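Local coordinates for protein adenosylmethionine-8-amino-7-oxononanoate aminotransferase (Methanocaldococcus jannaschii, PDB 6ZHK) that probably transfers the amino group of S-adenosyl-L-methionine to 8-amino-7-oxononanoate in biotin biosynthesis, as a homodimeric aminotransferase that depends on pyridoxal 5'-phosphate, at residues Asp57-Ile62 and Ile428-Ile433. Sequence-based numbering, arbitrary orientation.
Sequences DAVSSI and IYMRPI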
loop_
_atom_site.group_PDB
_atom_site.type_symbol
_atom_site.label_atom_id
_atom_site.label_comp_id
_atom_site.label_asym_id
_atom_site.label_seq_id
_atom_site.Cartn_x
_atom_site.Cartn_y
_atom_site.Cartn_z
ATOM N N ASP A 57 -8.551 -7.296 -22.871
ATOM C CA ASP A 57 -8.088 -7.443 -21.484
ATOM C C ASP A 57 -9.058 -8.350 -20.707
ATOM O O ASP A 57 -9.912 -7.896 -19.951
ATOM C CB ASP A 57 -7.983 -6.060 -20.867
ATOM C CG ASP A 57 -7.267 -6.017 -19.513
ATOM O OD1 ASP A 57 -6.937 -7.101 -18.956
ATOM O OD2 ASP A 57 -7.081 -4.900 -19.045
ATOM N N ALA A 58 -8.907 -9.646 -20.912
ATOM C CA ALA A 58 -9.906 -10.620 -20.487
ATOM C C ALA A 58 -9.784 -10.858 -18.974
ATOM O O ALA A 58 -10.715 -11.422 -18.410
ATOM C CB ALA A 58 -9.699 -11.913 -21.269
ATOM N N VAL A 59 -8.706 -10.346 -18.338
ATOM C CA VAL A 59 -8.582 -10.408 -16.881
ATOM C C VAL A 59 -8.638 -9.018 -16.232
ATOM O O VAL A 59 -8.278 -8.844 -15.040
ATOM C CB VAL A 59 -7.373 -11.245 -16.422
ATOM C CG1 VAL A 59 -7.553 -12.751 -16.679
ATOM C CG2 VAL A 59 -6.022 -10.733 -16.985
ATOM N N SER A 60 -9.006 -8.007 -17.020
ATOM C CA SER A 60 -9.148 -6.650 -16.500
ATOM C C SER A 60 -7.904 -6.175 -15.785
ATOM O O SER A 60 -8.023 -5.520 -14.759
ATOM C CB SER A 60 -10.345 -6.578 -15.580
ATOM O OG SER A 60 -11.526 -6.732 -16.351
ATOM N N SER A 61 -6.716 -6.413 -16.379
ATOM C CA SER A 61 -5.474 -5.924 -15.760
ATOM C C SER A 61 -5.385 -6.388 -14.286
ATOM O O SER A 61 -4.934 -5.642 -13.406
ATOM C CB SER A 61 -5.220 -4.430 -15.953
ATOM O OG SER A 61 -5.287 -4.047 -17.346
ATOM N N ILE A 62 -5.770 -7.668 -14.082
ATOM C CA ILE A 62 -5.738 -8.348 -12.788
ATOM C C ILE A 62 -6.855 -7.769 -11.897
ATOM O O ILE A 62 -6.644 -7.392 -10.705
ATOM C CB ILE A 62 -4.337 -8.390 -12.126
ATOM C CG1 ILE A 62 -3.166 -8.516 -13.111
ATOM C CG2 ILE A 62 -4.282 -9.446 -10.984
ATOM C CD1 ILE A 62 -3.123 -9.826 -13.868
ATOM N N ILE A 428 -6.058 -12.012 -27.314
ATOM C CA ILE A 428 -6.657 -11.993 -25.989
ATOM C C ILE A 428 -5.573 -12.186 -24.930
ATOM O O ILE A 428 -4.743 -13.116 -24.996
ATOM C CB ILE A 428 -7.718 -13.108 -25.834
ATOM C CG1 ILE A 428 -8.890 -12.904 -26.796
ATOM C CG2 ILE A 428 -8.135 -13.214 -24.326
ATOM C CD1 ILE A 428 -9.794 -14.141 -26.950
ATOM N N TYR A 429 -5.633 -11.362 -23.865
ATOM C CA TYR A 429 -4.701 -11.447 -22.762
ATOM C C TYR A 429 -5.464 -12.108 -21.618
ATOM O O TYR A 429 -6.492 -11.580 -21.161
ATOM C CB TYR A 429 -4.263 -10.051 -22.273
ATOM C CG TYR A 429 -3.454 -10.144 -20.993
ATOM C CD1 TYR A 429 -2.331 -10.958 -20.902
ATOM C CD2 TYR A 429 -3.817 -9.393 -19.889
ATOM C CE1 TYR A 429 -1.590 -11.068 -19.714
ATOM C CE2 TYR A 429 -3.082 -9.458 -18.711
ATOM C CZ TYR A 429 -1.976 -10.298 -18.627
ATOM O OH TYR A 429 -1.385 -10.380 -17.392
ATOM N N MET A 430 -4.954 -13.258 -21.166
ATOM C CA MET A 430 -5.503 -13.939 -20.030
ATOM C C MET A 430 -4.345 -14.382 -19.140
ATOM O O MET A 430 -3.369 -14.930 -19.667
ATOM C CB MET A 430 -6.303 -15.151 -20.539
ATOM C CG MET A 430 -7.015 -15.955 -19.429
ATOM S SD MET A 430 -5.989 -17.119 -18.482
ATOM C CE MET A 430 -5.377 -18.312 -19.685
ATOM N N ARG A 431 -4.427 -14.083 -17.819
ATOM C CA ARG A 431 -3.462 -14.611 -16.852
ATOM C C ARG A 431 -4.110 -15.733 -16.045
ATOM O O ARG A 431 -5.094 -15.493 -15.354
ATOM C CB ARG A 431 -2.940 -13.549 -15.863
ATOM C CG ARG A 431 -1.857 -14.100 -14.941
ATOM C CD ARG A 431 -1.314 -13.005 -14.034
ATOM N NE ARG A 431 -0.394 -13.498 -13.018
ATOM C CZ ARG A 431 0.928 -13.613 -13.184
ATOM N NH1 ARG A 431 1.519 -13.328 -14.357
ATOM N NH2 ARG A 431 1.638 -14.042 -12.164
ATOM N N PRO A 432 -3.549 -16.968 -16.053
ATOM C CA PRO A 432 -4.151 -18.063 -15.310
ATOM C C PRO A 432 -3.582 -18.129 -13.900
ATOM O O PRO A 432 -2.617 -17.434 -13.559
ATOM C CB PRO A 432 -3.655 -19.232 -16.175
ATOM C CG PRO A 432 -2.178 -18.853 -16.448
ATOM C CD PRO A 432 -2.312 -17.359 -16.757
ATOM N N ILE A 433 -4.185 -18.971 -13.063
ATOM C CA ILE A 433 -3.532 -19.351 -11.821
ATOM C C ILE A 433 -3.428 -20.870 -11.837
ATOM O O ILE A 433 -4.462 -21.519 -11.831
ATOM C CB ILE A 433 -4.312 -18.850 -10.584
ATOM C CG1 ILE A 433 -4.490 -17.322 -10.644
ATOM C CG2 ILE A 433 -3.572 -19.317 -9.308
ATOM C CD1 ILE A 433 -5.393 -16.749 -9.606
#
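Asp57 and Tyr429 both carry CG anti to the backbone N (chi1 -169° and 172°), and their side chains run next to each other on one face of the small mixed sheet that joins strands 54-57 and 428-429 in parallel. The carboxylate meets the ring at its edge, OD1 lying in the ring plane 4.0 Å from CD2 of Tyr429. Past this pair the chain leaves the strand in a type I turn, Asp57 to Ser60, and the Asp57 carboxylate grips what follows: OD1 accepts the N-H of Ser61 at 2.7 Å and OD2 its OG at 2.6 Å, both on the syn side. A short acid suits this place because it can reach both donors of one serine while OD2 also bonds His69. An alanine here would probably leave Ser61 N and OG and His69 NE2 without this partner, and Ser61 less firmly held just past the turn.

The backbones are tied by Ala58 N to Tyr429 O, 3.1 Å, and the small methyl of Ala58 fits against CG2 of Ile428, where both residues pack on Leu453 of helix 447-463. Val59, beta-branched, spreads its methyls: CG2 touches CE2 of Tyr429 at 3.6 Å, while CG1 lies 3.6 Å from Arg431 N, a buried amide with no hydrogen-bond partner in the model. Farther on, Ile62 CD1 packs on CD of Arg431 at 3.7 Å, the apolar stem of an extended side chain whose NH2 bonds the carbonyl of Tyr25.

The carbonyl O of Ile62 is hydrogen-bonded to NZ of Lys301, the lysine predicted to carry pyridoxal phosphate, not attached here, and Arg431 is a predicted substrate-binding residue. Aliphatic contacts with the arginine stem, leaving the guanidinium to reach Tyr25, are consistent with a contact that helps shape the active-site wall near the second subunit.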